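Local coordinates for protein proline dehydrogenase (Deinococcus radiodurans, PDB 4H6Q) that oxidises L-proline to delta-1-pyrroline-5-carboxylate with a bound FAD, passing the electrons to a quinone in the first step of proline breakdown to glutamate, at residues 50-55 with 265-270; 79-84 with 97-102; 173-178 with 210-215; 219-224 with 247-252. One frame throughout, in Å; residues are numbered along the deposited sequence. Where two conformers were deposited one is given.

Interaction 1: 50-55 with 265-270; sequences QALERD and DLQKQL
D55 and K268 meet on the outside of a beta/alpha barrel, where the C-terminal end of helix 42-54 comes up to helix 264-272. The polar part of the contact is electrostatic and has no direct hydrogen bond. OD2 of D55 lies 3.6 Å from CE of K268, beside the last methylene of the chain and not at its ammonium, for NZ of K268 stays 4.4 Å from the same OD2. The lysine is stretched out beyond CG, and this carries its end across to the aspartate, the two side chains meeting at a slant.

The second element is looser and more deeply set. CD2 of L52 approaches OE1 of Q267 at 4.3 Å, a methyl beside an amide oxygen. The other end of that amide is fixed, since NE2 of Q267 donates to the carbonyl of I262. L52 and Q267 both also touch V279 of strand 277-283 and I57, so they meet over the same two residues.

With opposite charges drawn close yet not joined, and both residues exposed, the attraction is likely to be weakened by solvent, and the contact probably rests as much on plain van der Waals touch as on charge.

Interaction 2: 79-84 with 97-102; sequences DDVIKL and VSIKLS. With TFB (tetrahydrofuran-2-carboxylic acid), chain D.
V81 and L84 of helix 71-90 pack on V97 and I99 of strand 96-99, one helix-on-strand layer of the TIM barrel that this family adopts. The segments run antiparallel, their axes at 171° and 10.5 Å apart, as expected where a barrel helix leads back to the start of the next parallel strand. The principal bump is CG1 of V81. It enters the hollow between V97 and I99, 4.0 Å from CG1 of V97, and touches CG2 of I99 at the same distance. Against V97 it slides past in the opposite direction; I99 it crosses nearly at a right angle. Placing CG1 trans to the backbone nitrogen (chi1 176°) is what aims this methyl at the strand. One helical turn on, L84 reaches out to V97 tip to tip, its CD2 lying 4.1 Å from CG2 of the valine. I123 and I134 extend the same apolar layer.

K100, next along the chain, turns into the substrate pocket, which here holds the proline analogue tetrahydrofuran-2-carboxylic acid, and forms a salt bridge with D137. Its chain runs extended as far as CE and then bends (chi4 58°), bringing NZ of K100 within 2.9 Å of the carboxylate oxygen OXT of the ligand.

Interaction 3: 173-178 with 210-215; sequences RSLGDR and DQNYRR
L175 packs its branched end against N212 and R215 of helix 206-222. Its CD1 sits 3.5 Å from OD1 of N212 and 3.6 Å from NE of R215, while CD2 rests on CB of R215. The leucine crosses the arginine at about a right angle. That arginine bends at chi3 (-74°) and grips OD1 of N212 side-on with two nitrogens: NE of R215 at 3.1 Å, in the carbonyl plane on a lone pair, and NH2 at 3.0 Å, tilted 32° from that plane. The amide's ND2 donates to the carbonyl of S169 and also to a water, which accepts from the backbone N of L175 as well. An alanine in place of N212 would remove this amide, and would probably leave the R215 guanidinium free to turn, the water without one of its anchors and the carbonyl of S169 without this donor. One asparagine thus serves as a polar hub beside an apolar contact, joining helix 174-180 to its barrel neighbour through water and methyl contact instead of a direct hydrogen bond.

Interaction 4: 219-224 with 247-252; sequences QHLKAG and HGIGKD
L221 and K222, from a helix closed by a glycine, touch H247 and I249, which flank the glycine that closes another helix. G224 takes a positive phi (82°) in a Schellman motif closing helix 206-222; G248 does the same for helix 234-246, its turn completed by bonds from the amides of G248 and I249 to the carbonyls of L245 and V244. The turn at G248 carries the chain out of helix 234-246 and sets I249 against L221. There CD1 of I249 meets CB of L221 at 3.9 Å, methyl against methylene. CG1 of I249 lies opposite its own carbonyl carbon (chi1 -69°), and chi2 of 170° extends the chain to bring CD1 forward.

The second contact is lighter and lies nearer solvent. CE of K222 approaches CE1 of the H247 ring at 4.1 Å, the two side chains slanting past one another. The lysine chain is extended, and its NZ remains 5.1 Å from NE2 of H247.

F243 of helix 234-246 unites both pairs: it touches L221, K222 and I249 and stacks with H247. L221 reaches inward as well to T227 on strand 227-230, while I249 leads onward toward strand 254-259.

How the interactions relate
All four contacts belong to one TIM barrel, but they stand at different distances from its chemistry. Interaction 2 includes the substrate-binding residue K100. In interaction 1, Q267 lies about 8 Å from the FAD, side chain to cofactor, and in interaction 3, N212 lies about 12 Å from it. Interactions 3 and 4 share helix 206-222, with centres 16 Å apart, and are bridged by R178, whose NH1 is 3.0 Å from ND1 of H220, a probable hydrogen bond. Interaction 2 lies across the chain's centre from both, about 27 and 30 Å away between centres. Along the sequence, interaction 1 encloses the other three.

Interaction 1: 50-55 with 265-270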
loop_
_atom_site.group_PDB
_atom_site.type_symbol
_atom_site.label_atom_id
_atom_site.label_comp_id
_atom_site.label_asym_id
_atom_site.label_seq_id
_atom_site.Cartn_x
_atom_site.Cartn_y
_atom_site.Cartn_z
ATOM N N GLN A 50 3.046 1.652 17.117
ATOM C CA GLN A 50 2.949 1.056 18.443
ATOM C C GLN A 50 1.540 1.221 19.025
ATOM O O GLN A 50 1.004 0.306 19.663
ATOM C CB GLN A 50 4.014 1.654 19.364
ATOM C CG GLN A 50 5.433 1.204 18.966
ATOM C CD GLN A 50 6.507 1.874 19.746
ATOM O OE1 GLN A 50 6.369 3.050 20.142
ATOM N NE2 GLN A 50 7.610 1.163 19.966
ATOM N N ALA A 51 0.921 2.378 18.777
ATOM C CA ALA A 51 -0.446 2.598 19.228
ATOM C C ALA A 51 -1.421 1.649 18.533
ATOM O O ALA A 51 -2.335 1.130 19.193
ATOM C CB ALA A 51 -0.873 4.064 19.082
ATOM N N LEU A 52 -1.278 1.446 17.221
ATOM C CA LEU A 52 -2.126 0.492 16.512
ATOM C C LEU A 52 -1.962 -0.918 17.082
ATOM O O LEU A 52 -2.955 -1.632 17.295
ATOM C CB LEU A 52 -1.805 0.473 15.003
ATOM C CG LEU A 52 -2.261 1.696 14.210
ATOM C CD1 LEU A 52 -1.545 1.713 12.855
ATOM C CD2 LEU A 52 -3.769 1.647 14.006
ATOM N N GLU A 53 -0.723 -1.333 17.346
ATOM C CA GLU A 53 -0.462 -2.702 17.833
ATOM C C GLU A 53 -1.067 -2.924 19.203
ATOM O O GLU A 53 -1.538 -4.030 19.496
ATOM C CB GLU A 53 1.061 -3.002 17.807
ATOM C CG GLU A 53 1.619 -3.146 16.354
ATOM C CD GLU A 53 3.043 -3.777 16.222
ATOM O OE1 GLU A 53 3.727 -4.055 17.226
ATOM O OE2 GLU A 53 3.465 -4.049 15.073
ATOM N N ARG A 54 -1.093 -1.876 20.032
ATOM C CA ARG A 54 -1.750 -2.004 21.339
ATOM C C ARG A 54 -3.262 -2.295 21.206
ATOM O O ARG A 54 -3.888 -2.856 22.130
ATOM C CB ARG A 54 -1.465 -0.791 22.271
ATOM C CG ARG A 54 0.000 -0.716 22.719
ATOM C CD ARG A 54 0.256 0.339 23.798
ATOM N NE ARG A 54 0.005 1.687 23.312
ATOM C CZ ARG A 54 0.937 2.527 22.846
ATOM N NH1 ARG A 54 2.213 2.185 22.767
ATOM N NH2 ARG A 54 0.597 3.748 22.471
ATOM N N ASP A 55 -3.837 -1.954 20.056
ATOM C CA ASP A 55 -5.254 -2.213 19.767
ATOM C C ASP A 55 -5.438 -3.432 18.830
ATOM O O ASP A 55 -6.524 -3.664 18.278
ATOM C CB ASP A 55 -5.882 -0.988 19.087
ATOM C CG ASP A 55 -6.205 0.148 20.059
ATOM O OD1 ASP A 55 -6.214 -0.088 21.278
ATOM O OD2 ASP A 55 -6.459 1.290 19.598
ATOM N N ASP A 265 -13.397 2.877 13.664
ATOM C CA ASP A 265 -14.373 1.985 14.305
ATOM C C ASP A 265 -14.359 0.581 13.692
ATOM O O ASP A 265 -14.347 -0.422 14.430
ATOM C CB ASP A 265 -15.783 2.596 14.301
ATOM C CG ASP A 265 -16.303 2.918 12.926
ATOM O OD1 ASP A 265 -17.542 2.866 12.759
ATOM O OD2 ASP A 265 -15.494 3.249 12.013
ATOM N N LEU A 266 -14.304 0.519 12.353
ATOM C CA LEU A 266 -14.271 -0.769 11.638
ATOM C C LEU A 266 -12.946 -1.461 11.900
ATOM O O LEU A 266 -12.906 -2.686 12.062
ATOM C CB LEU A 266 -14.504 -0.649 10.112
ATOM C CG LEU A 266 -15.858 -0.245 9.577
ATOM C CD1 LEU A 266 -15.720 -0.356 8.072
ATOM C CD2 LEU A 266 -16.945 -1.202 10.096
ATOM N N GLN A 267 -11.856 -0.702 11.917
ATOM C CA GLN A 267 -10.538 -1.274 12.170
ATOM C C GLN A 267 -10.583 -2.031 13.490
ATOM O O GLN A 267 -10.135 -3.189 13.589
ATOM C CB GLN A 267 -9.470 -0.189 12.223
ATOM C CG GLN A 267 -9.239 0.563 10.909
ATOM C CD GLN A 267 -8.366 1.776 11.061
ATOM O OE1 GLN A 267 -7.585 1.894 12.016
ATOM N NE2 GLN A 267 -8.469 2.711 10.095
ATOM N N LYS A 268 -11.085 -1.378 14.537
ATOM C CA LYS A 268 -11.153 -1.993 15.856
ATOM C C LYS A 268 -12.119 -3.173 15.920
ATOM O O LYS A 268 -11.798 -4.203 16.554
ATOM C CB LYS A 268 -11.495 -0.923 16.889
ATOM C CG LYS A 268 -10.315 0.061 17.096
ATOM C CD LYS A 268 -10.693 1.143 18.136
ATOM C CE LYS A 268 -9.633 2.256 18.265
ATOM N NZ LYS A 268 -10.217 3.527 18.776
ATOM N N GLN A 269 -13.300 -3.040 15.329
ATOM C CA GLN A 269 -14.307 -4.089 15.331
ATOM C C GLN A 269 -13.825 -5.350 14.655
ATOM O O GLN A 269 -13.983 -6.467 15.181
ATOM C CB GLN A 269 -15.600 -3.584 14.680
ATOM C CG GLN A 269 -16.709 -4.707 14.519
ATOM C CD GLN A 269 -17.794 -4.355 13.445
ATOM O OE1 GLN A 269 -17.949 -3.204 13.053
ATOM N NE2 GLN A 269 -18.542 -5.371 12.987
ATOM N N LEU A 270 -13.211 -5.214 13.495
ATOM C CA LEU A 270 -12.698 -6.377 12.760
ATOM C C LEU A 270 -11.617 -7.101 13.556
ATOM O O LEU A 270 -11.611 -8.351 13.630
ATOM C CB LEU A 270 -12.152 -5.929 11.393
ATOM C CG LEU A 270 -13.228 -5.486 10.403
ATOM C CD1 LEU A 270 -12.598 -4.788 9.190
ATOM C CD2 LEU A 270 -14.033 -6.692 9.985
#

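Interaction 2: 79-84 with 97-102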
loop_
_atom_site.group_PDB
_atom_site.type_symbol
_atom_site.label_atom_id
_atom_site.label_comp_id
_atom_site.label_asym_id
_atom_site.label_seq_id
_atom_site.Cartn_x
_atom_site.Cartn_y
_atom_site.Cartn_z
ATOM N N ASP A 79 17.209 5.687 0.452
ATOM C CA ASP A 79 18.012 5.620 1.663
ATOM C C ASP A 79 17.185 5.968 2.904
ATOM O O ASP A 79 17.370 5.358 3.974
ATOM C CB ASP A 79 19.221 6.549 1.537
ATOM C CG ASP A 79 20.228 6.086 0.505
ATOM O OD1 ASP A 79 20.274 4.874 0.226
ATOM O OD2 ASP A 79 21.018 6.941 0.061
ATOM N N ASP A 80 16.261 6.914 2.783
ATOM C CA ASP A 80 15.348 7.237 3.852
ATOM C C ASP A 80 14.357 6.138 4.180
ATOM O O ASP A 80 14.024 5.928 5.353
ATOM C CB ASP A 80 14.637 8.546 3.545
ATOM C CG ASP A 80 15.555 9.753 3.604
ATOM O OD1 ASP A 80 16.614 9.683 4.248
ATOM O OD2 ASP A 80 15.165 10.806 3.048
ATOM N N VAL A 81 13.953 5.369 3.180
ATOM C CA VAL A 81 13.136 4.167 3.436
ATOM C C VAL A 81 13.951 3.104 4.190
ATOM O O VAL A 81 13.430 2.479 5.130
ATOM C CB VAL A 81 12.550 3.587 2.127
ATOM C CG1 VAL A 81 11.797 2.294 2.395
ATOM C CG2 VAL A 81 11.621 4.616 1.440
ATOM N N ILE A 82 15.232 2.947 3.826
ATOM C CA ILE A 82 16.103 2.040 4.585
ATOM C C ILE A 82 16.252 2.515 6.024
ATOM O O ILE A 82 16.230 1.684 6.952
ATOM C CB ILE A 82 17.416 1.813 3.843
ATOM C CG1 ILE A 82 17.108 0.971 2.600
ATOM C CG2 ILE A 82 18.483 1.121 4.717
ATOM C CD1 ILE A 82 18.185 0.925 1.482
ATOM N N LYS A 83 16.404 3.831 6.266
ATOM C CA LYS A 83 16.490 4.344 7.644
ATOM C C LYS A 83 15.212 4.002 8.404
ATOM O O LYS A 83 15.238 3.643 9.595
ATOM C CB LYS A 83 16.696 5.867 7.656
ATOM C CG LYS A 83 18.069 6.283 7.210
ATOM C CD LYS A 83 18.186 7.806 7.240
ATOM C CE LYS A 83 19.489 8.285 6.582
ATOM N NZ LYS A 83 20.087 7.204 5.711
ATOM N N LEU A 84 14.068 4.086 7.748
ATOM C CA LEU A 84 12.797 3.708 8.370
ATOM C C LEU A 84 12.791 2.242 8.761
ATOM O O LEU A 84 12.367 1.879 9.859
ATOM C CB LEU A 84 11.684 4.005 7.369
ATOM C CG LEU A 84 10.313 3.429 7.715
ATOM C CD1 LEU A 84 9.729 4.100 8.953
ATOM C CD2 LEU A 84 9.394 3.538 6.484
ATOM N N VAL A 97 6.514 -2.323 4.794
ATOM C CA VAL A 97 6.617 -0.979 4.223
ATOM C C VAL A 97 6.070 -1.021 2.794
ATOM O O VAL A 97 6.385 -1.957 2.024
ATOM C CB VAL A 97 8.107 -0.477 4.235
ATOM C CG1 VAL A 97 8.264 0.827 3.510
ATOM C CG2 VAL A 97 8.644 -0.395 5.659
ATOM N N SER A 98 5.331 0.038 2.430
ATOM C CA SER A 98 4.862 0.243 1.061
ATOM C C SER A 98 5.638 1.340 0.424
ATOM O O SER A 98 5.805 2.410 1.027
ATOM C CB SER A 98 3.353 0.553 1.051
ATOM O OG SER A 98 2.577 -0.582 1.497
ATOM N N ILE A 99 6.106 1.072 -0.791
ATOM C CA ILE A 99 6.823 2.077 -1.585
ATOM C C ILE A 99 6.120 2.284 -2.906
ATOM O O ILE A 99 5.526 1.363 -3.491
ATOM C CB ILE A 99 8.313 1.709 -1.819
ATOM C CG1 ILE A 99 8.480 0.437 -2.665
ATOM C CG2 ILE A 99 9.035 1.572 -0.447
ATOM C CD1 ILE A 99 9.950 0.106 -3.003
ATOM N N LYS A 100 6.222 3.524 -3.411
ATOM C CA LYS A 100 5.849 3.869 -4.789
ATOM C C LYS A 100 7.117 3.860 -5.616
ATOM O O LYS A 100 8.087 4.567 -5.293
ATOM C CB LYS A 100 5.235 5.289 -4.817
ATOM C CG LYS A 100 3.781 5.250 -4.322
ATOM C CD LYS A 100 3.220 6.649 -4.176
ATOM C CE LYS A 100 1.731 6.605 -3.825
ATOM N NZ LYS A 100 1.397 5.872 -2.574
ATOM N N LEU A 101 7.176 3.054 -6.672
ATOM C CA LEU A 101 8.442 2.986 -7.390
ATOM C C LEU A 101 8.824 4.327 -8.086
ATOM O O LEU A 101 9.994 4.574 -8.395
ATOM C CB LEU A 101 8.467 1.815 -8.373
ATOM C CG LEU A 101 8.568 0.436 -7.653
ATOM C CD1 LEU A 101 8.197 -0.690 -8.588
ATOM C CD2 LEU A 101 9.943 0.214 -7.027
ATOM N N SER A 102 7.833 5.202 -8.346
ATOM C CA SER A 102 8.161 6.532 -8.864
ATOM C C SER A 102 8.905 7.401 -7.841
ATOM O O SER A 102 9.487 8.429 -8.216
ATOM C CB SER A 102 6.891 7.272 -9.286
ATOM O OG SER A 102 6.223 7.788 -8.147
HETATM O OA TFB D . -1.772 4.476 -2.543
HETATM C CA TFB D . -2.850 5.348 -2.228
HETATM C C TFB D . -2.403 6.794 -2.283
HETATM O OB TFB D . -3.279 7.699 -2.294
HETATM C CB TFB D . -3.285 5.015 -0.864
HETATM C CG TFB D . -2.109 4.386 -0.271
HETATM C CD TFB D . -1.267 3.856 -1.365
HETATM O OXT TFB D . -1.161 7.124 -2.321
#

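Interaction 3: 173-178 with 210-215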
loop_
_atom_site.group_PDB
_atom_site.type_symbol
_atom_site.label_atom_id
_atom_site.label_comp_id
_atom_site.label_asym_id
_atom_site.label_seq_id
_atom_site.Cartn_x
_atom_site.Cartn_y
_atom_site.Cartn_z
ATOM N N ARG A 173 -7.960 -4.163 -17.208
ATOM C CA ARG A 173 -6.876 -5.155 -17.382
ATOM C C ARG A 173 -6.600 -5.988 -16.121
ATOM O O ARG A 173 -5.852 -6.984 -16.181
ATOM C CB ARG A 173 -5.576 -4.454 -17.766
ATOM C CG ARG A 173 -5.114 -3.366 -16.746
ATOM C CD ARG A 173 -3.723 -2.822 -17.118
ATOM N NE ARG A 173 -2.722 -3.901 -17.121
ATOM C CZ ARG A 173 -1.544 -3.830 -17.730
ATOM N NH1 ARG A 173 -1.183 -2.725 -18.401
ATOM N NH2 ARG A 173 -0.723 -4.868 -17.689
ATOM N N SER A 174 -7.149 -5.573 -14.978
ATOM C CA SER A 174 -6.690 -6.123 -13.702
ATOM C C SER A 174 -6.966 -7.631 -13.490
ATOM O O SER A 174 -6.111 -8.336 -12.941
ATOM C CB SER A 174 -7.243 -5.313 -12.525
ATOM O OG SER A 174 -6.631 -4.028 -12.529
ATOM N N LEU A 175 -8.140 -8.128 -13.897
ATOM C CA LEU A 175 -8.412 -9.552 -13.725
ATOM C C LEU A 175 -7.404 -10.415 -14.492
ATOM O O LEU A 175 -6.934 -11.445 -13.980
ATOM C CB LEU A 175 -9.845 -9.915 -14.141
ATOM C CG LEU A 175 -10.922 -9.675 -13.074
ATOM C CD1 LEU A 175 -12.245 -10.123 -13.648
ATOM C CD2 LEU A 175 -10.685 -10.417 -11.760
ATOM N N GLY A 176 -7.096 -10.026 -15.732
ATOM C CA GLY A 176 -6.118 -10.748 -16.526
ATOM C C GLY A 176 -4.724 -10.657 -15.898
ATOM O O GLY A 176 -3.972 -11.662 -15.862
ATOM N N ASP A 177 -4.376 -9.483 -15.365
ATOM C CA ASP A 177 -3.084 -9.332 -14.691
ATOM C C ASP A 177 -3.007 -10.281 -13.482
ATOM O O ASP A 177 -1.981 -10.929 -13.263
ATOM C CB ASP A 177 -2.898 -7.910 -14.165
ATOM C CG ASP A 177 -2.661 -6.893 -15.269
ATOM O OD1 ASP A 177 -2.087 -7.241 -16.332
ATOM O OD2 ASP A 177 -3.011 -5.726 -15.041
ATOM N N ARG A 178 -4.102 -10.390 -12.723
ATOM C CA ARG A 178 -4.081 -11.212 -11.535
ATOM C C ARG A 178 -3.851 -12.674 -11.906
ATOM O O ARG A 178 -3.019 -13.368 -11.313
ATOM C CB ARG A 178 -5.390 -11.065 -10.760
ATOM C CG ARG A 178 -5.281 -11.640 -9.321
ATOM C CD ARG A 178 -6.655 -12.265 -8.819
ATOM N NE ARG A 178 -6.919 -13.445 -9.671
ATOM C CZ ARG A 178 -6.272 -14.603 -9.615
ATOM N NH1 ARG A 178 -5.383 -14.840 -8.638
ATOM N NH2 ARG A 178 -6.526 -15.529 -10.540
ATOM N N ASP A 210 -17.009 -1.762 -8.226
ATOM C CA ASP A 210 -17.285 -2.532 -7.002
ATOM C C ASP A 210 -17.451 -4.045 -7.271
ATOM O O ASP A 210 -17.014 -4.870 -6.449
ATOM C CB ASP A 210 -18.531 -1.995 -6.286
ATOM C CG ASP A 210 -18.312 -0.607 -5.696
ATOM O OD1 ASP A 210 -17.135 -0.146 -5.638
ATOM O OD2 ASP A 210 -19.340 0.027 -5.302
ATOM N N GLN A 211 -18.103 -4.412 -8.374
ATOM C CA GLN A 211 -18.215 -5.810 -8.738
ATOM C C GLN A 211 -16.861 -6.409 -9.088
ATOM O O GLN A 211 -16.540 -7.542 -8.687
ATOM C CB GLN A 211 -19.189 -6.016 -9.889
ATOM C CG GLN A 211 -19.650 -7.464 -9.940
ATOM C CD GLN A 211 -20.209 -7.974 -8.560
ATOM O OE1 GLN A 211 -20.891 -7.240 -7.796
ATOM N NE2 GLN A 211 -19.915 -9.220 -8.254
ATOM N N ASN A 212 -16.065 -5.643 -9.831
ATOM C CA ASN A 212 -14.754 -6.131 -10.261
ATOM C C ASN A 212 -13.849 -6.301 -9.043
ATOM O O ASN A 212 -12.993 -7.194 -9.027
ATOM C CB ASN A 212 -14.119 -5.194 -11.299
ATOM C CG ASN A 212 -13.078 -5.891 -12.125
ATOM O OD1 ASN A 212 -13.333 -6.987 -12.644
ATOM N ND2 ASN A 212 -11.912 -5.272 -12.299
ATOM N N TYR A 213 -14.042 -5.452 -8.023
ATOM C CA TYR A 213 -13.324 -5.588 -6.764
ATOM C C TYR A 213 -13.575 -6.957 -6.137
ATOM O O TYR A 213 -12.620 -7.686 -5.741
ATOM C CB TYR A 213 -13.707 -4.445 -5.810
ATOM C CG TYR A 213 -12.841 -4.402 -4.566
ATOM C CD1 TYR A 213 -11.756 -3.541 -4.483
ATOM C CD2 TYR A 213 -13.098 -5.260 -3.464
ATOM C CE1 TYR A 213 -10.936 -3.500 -3.343
ATOM C CE2 TYR A 213 -12.307 -5.216 -2.349
ATOM C CZ TYR A 213 -11.227 -4.363 -2.293
ATOM O OH TYR A 213 -10.419 -4.383 -1.173
ATOM N N ARG A 214 -14.845 -7.336 -6.040
ATOM C CA ARG A 214 -15.180 -8.661 -5.536
ATOM C C ARG A 214 -14.540 -9.772 -6.362
ATOM O O ARG A 214 -14.011 -10.720 -5.785
ATOM C CB ARG A 214 -16.695 -8.842 -5.464
ATOM C CG ARG A 214 -17.362 -7.933 -4.453
ATOM C CD ARG A 214 -18.883 -8.052 -4.591
ATOM N NE ARG A 214 -19.618 -7.426 -3.498
ATOM C CZ ARG A 214 -19.865 -6.134 -3.404
ATOM N NH1 ARG A 214 -19.440 -5.305 -4.366
ATOM N NH2 ARG A 214 -20.577 -5.681 -2.362
ATOM N N ARG A 215 -14.598 -9.691 -7.698
ATOM C CA ARG A 215 -13.999 -10.737 -8.534
ATOM C C ARG A 215 -12.509 -10.868 -8.235
ATOM O O ARG A 215 -11.992 -11.982 -8.143
ATOM C CB ARG A 215 -14.239 -10.462 -10.044
ATOM C CG ARG A 215 -15.699 -10.519 -10.453
ATOM C CD ARG A 215 -15.846 -10.488 -11.988
ATOM N NE ARG A 215 -15.573 -9.154 -12.515
ATOM C CZ ARG A 215 -16.505 -8.326 -12.990
ATOM N NH1 ARG A 215 -17.780 -8.717 -13.028
ATOM N NH2 ARG A 215 -16.171 -7.127 -13.442
HETATM O O HOH W 1 -10.370 -6.286 -14.500
#

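Interaction 4: 219-224 with 247-252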
loop_
_atom_site.group_PDB
_atom_site.type_symbol
_atom_site.label_atom_id
_atom_site.label_comp_id
_atom_site.label_asym_id
_atom_site.label_seq_id
_atom_site.Cartn_x
_atom_site.Cartn_y
_atom_site.Cartn_z
ATOM N N GLN A 219 -11.233 -14.334 -6.600
ATOM C CA GLN A 219 -10.356 -15.168 -7.431
ATOM C C GLN A 219 -8.996 -15.374 -6.759
ATOM O O GLN A 219 -8.400 -16.449 -6.859
ATOM C CB GLN A 219 -10.168 -14.553 -8.835
ATOM C CG GLN A 219 -11.394 -14.668 -9.747
ATOM C CD GLN A 219 -11.768 -16.106 -10.005
ATOM O OE1 GLN A 219 -10.959 -16.891 -10.530
ATOM N NE2 GLN A 219 -12.983 -16.477 -9.617
ATOM N N HIS A 220 -8.491 -14.336 -6.094
ATOM C CA HIS A 220 -7.208 -14.460 -5.426
ATOM C C HIS A 220 -7.306 -15.456 -4.250
ATOM O O HIS A 220 -6.414 -16.308 -4.067
ATOM C CB HIS A 220 -6.656 -13.107 -4.934
ATOM C CG HIS A 220 -5.162 -13.031 -5.027
ATOM N ND1 HIS A 220 -4.489 -13.296 -6.216
ATOM C CD2 HIS A 220 -4.213 -12.684 -4.115
ATOM C CE1 HIS A 220 -3.186 -13.098 -6.014
ATOM N NE2 HIS A 220 -3.001 -12.716 -4.759
ATOM N N LEU A 221 -8.399 -15.359 -3.489
ATOM C CA LEU A 221 -8.615 -16.284 -2.379
ATOM C C LEU A 221 -8.806 -17.717 -2.867
ATOM O O LEU A 221 -8.291 -18.682 -2.267
ATOM C CB LEU A 221 -9.824 -15.860 -1.563
ATOM C CG LEU A 221 -9.634 -14.570 -0.750
ATOM C CD1 LEU A 221 -10.984 -14.158 -0.170
ATOM C CD2 LEU A 221 -8.590 -14.771 0.383
ATOM N N LYS A 222 -9.541 -17.902 -3.963
ATOM C CA LYS A 222 -9.770 -19.263 -4.454
ATOM C C LYS A 222 -8.454 -19.860 -4.944
ATOM O O LYS A 222 -8.268 -21.104 -4.899
ATOM C CB LYS A 222 -10.809 -19.278 -5.598
ATOM C CG LYS A 222 -12.253 -19.103 -5.141
ATOM C CD LYS A 222 -13.189 -19.085 -6.370
ATOM C CE LYS A 222 -14.544 -18.526 -6.010
ATOM N NZ LYS A 222 -15.558 -18.730 -7.068
ATOM N N ALA A 223 -7.566 -18.991 -5.448
ATOM C CA ALA A 223 -6.259 -19.428 -5.942
ATOM C C ALA A 223 -5.316 -19.769 -4.792
ATOM O O ALA A 223 -4.218 -20.291 -5.012
ATOM C CB ALA A 223 -5.637 -18.344 -6.864
ATOM N N GLY A 224 -5.733 -19.458 -3.562
ATOM C CA GLY A 224 -4.898 -19.799 -2.415
ATOM C C GLY A 224 -3.781 -18.799 -2.155
ATOM O O GLY A 224 -2.808 -19.096 -1.420
ATOM N N HIS A 247 -16.529 -20.450 1.991
ATOM C CA HIS A 247 -15.451 -21.237 1.373
ATOM C C HIS A 247 -14.476 -21.883 2.359
ATOM O O HIS A 247 -13.491 -22.476 1.941
ATOM C CB HIS A 247 -14.701 -20.377 0.362
ATOM C CG HIS A 247 -15.555 -20.025 -0.818
ATOM N ND1 HIS A 247 -15.535 -20.732 -1.998
ATOM C CD2 HIS A 247 -16.507 -19.071 -0.965
ATOM C CE1 HIS A 247 -16.423 -20.216 -2.837
ATOM N NE2 HIS A 247 -17.042 -19.219 -2.229
ATOM N N GLY A 248 -14.764 -21.800 3.663
ATOM C CA GLY A 248 -13.892 -22.422 4.665
ATOM C C GLY A 248 -12.486 -21.856 4.714
ATOM O O GLY A 248 -11.524 -22.556 5.071
ATOM N N ILE A 249 -12.332 -20.573 4.377
ATOM C CA ILE A 249 -11.020 -19.948 4.345
ATOM C C ILE A 249 -10.609 -19.474 5.738
ATOM O O ILE A 249 -11.401 -18.855 6.453
ATOM C CB ILE A 249 -11.033 -18.828 3.307
ATOM C CG1 ILE A 249 -11.145 -19.463 1.909
ATOM C CG2 ILE A 249 -9.764 -17.934 3.400
ATOM C CD1 ILE A 249 -11.412 -18.472 0.823
ATOM N N GLY A 250 -9.397 -19.790 6.166
ATOM C CA GLY A 250 -8.999 -19.399 7.509
ATOM C C GLY A 250 -8.775 -17.897 7.660
ATOM O O GLY A 250 -8.395 -17.192 6.689
ATOM N N LYS A 251 -8.998 -17.384 8.875
ATOM C CA LYS A 251 -8.785 -15.973 9.169
ATOM C C LYS A 251 -7.315 -15.583 9.283
ATOM O O LYS A 251 -7.010 -14.408 9.467
ATOM C CB LYS A 251 -9.588 -15.560 10.408
ATOM C CG LYS A 251 -11.111 -15.629 10.120
ATOM C CD LYS A 251 -11.952 -15.262 11.374
ATOM C CE LYS A 251 -13.392 -15.389 11.074
ATOM N NZ LYS A 251 -14.080 -16.205 12.061
ATOM N N ASP A 252 -6.398 -16.543 9.072
ATOM C CA ASP A 252 -4.966 -16.293 8.934
ATOM C C ASP A 252 -4.542 -16.188 7.462
ATOM O O ASP A 252 -3.346 -15.963 7.172
ATOM C CB ASP A 252 -4.202 -17.471 9.545
ATOM C CG ASP A 252 -4.569 -18.841 8.856
ATOM O OD1 ASP A 252 -5.796 -19.190 8.707
ATOM O OD2 ASP A 252 -3.611 -19.605 8.499
#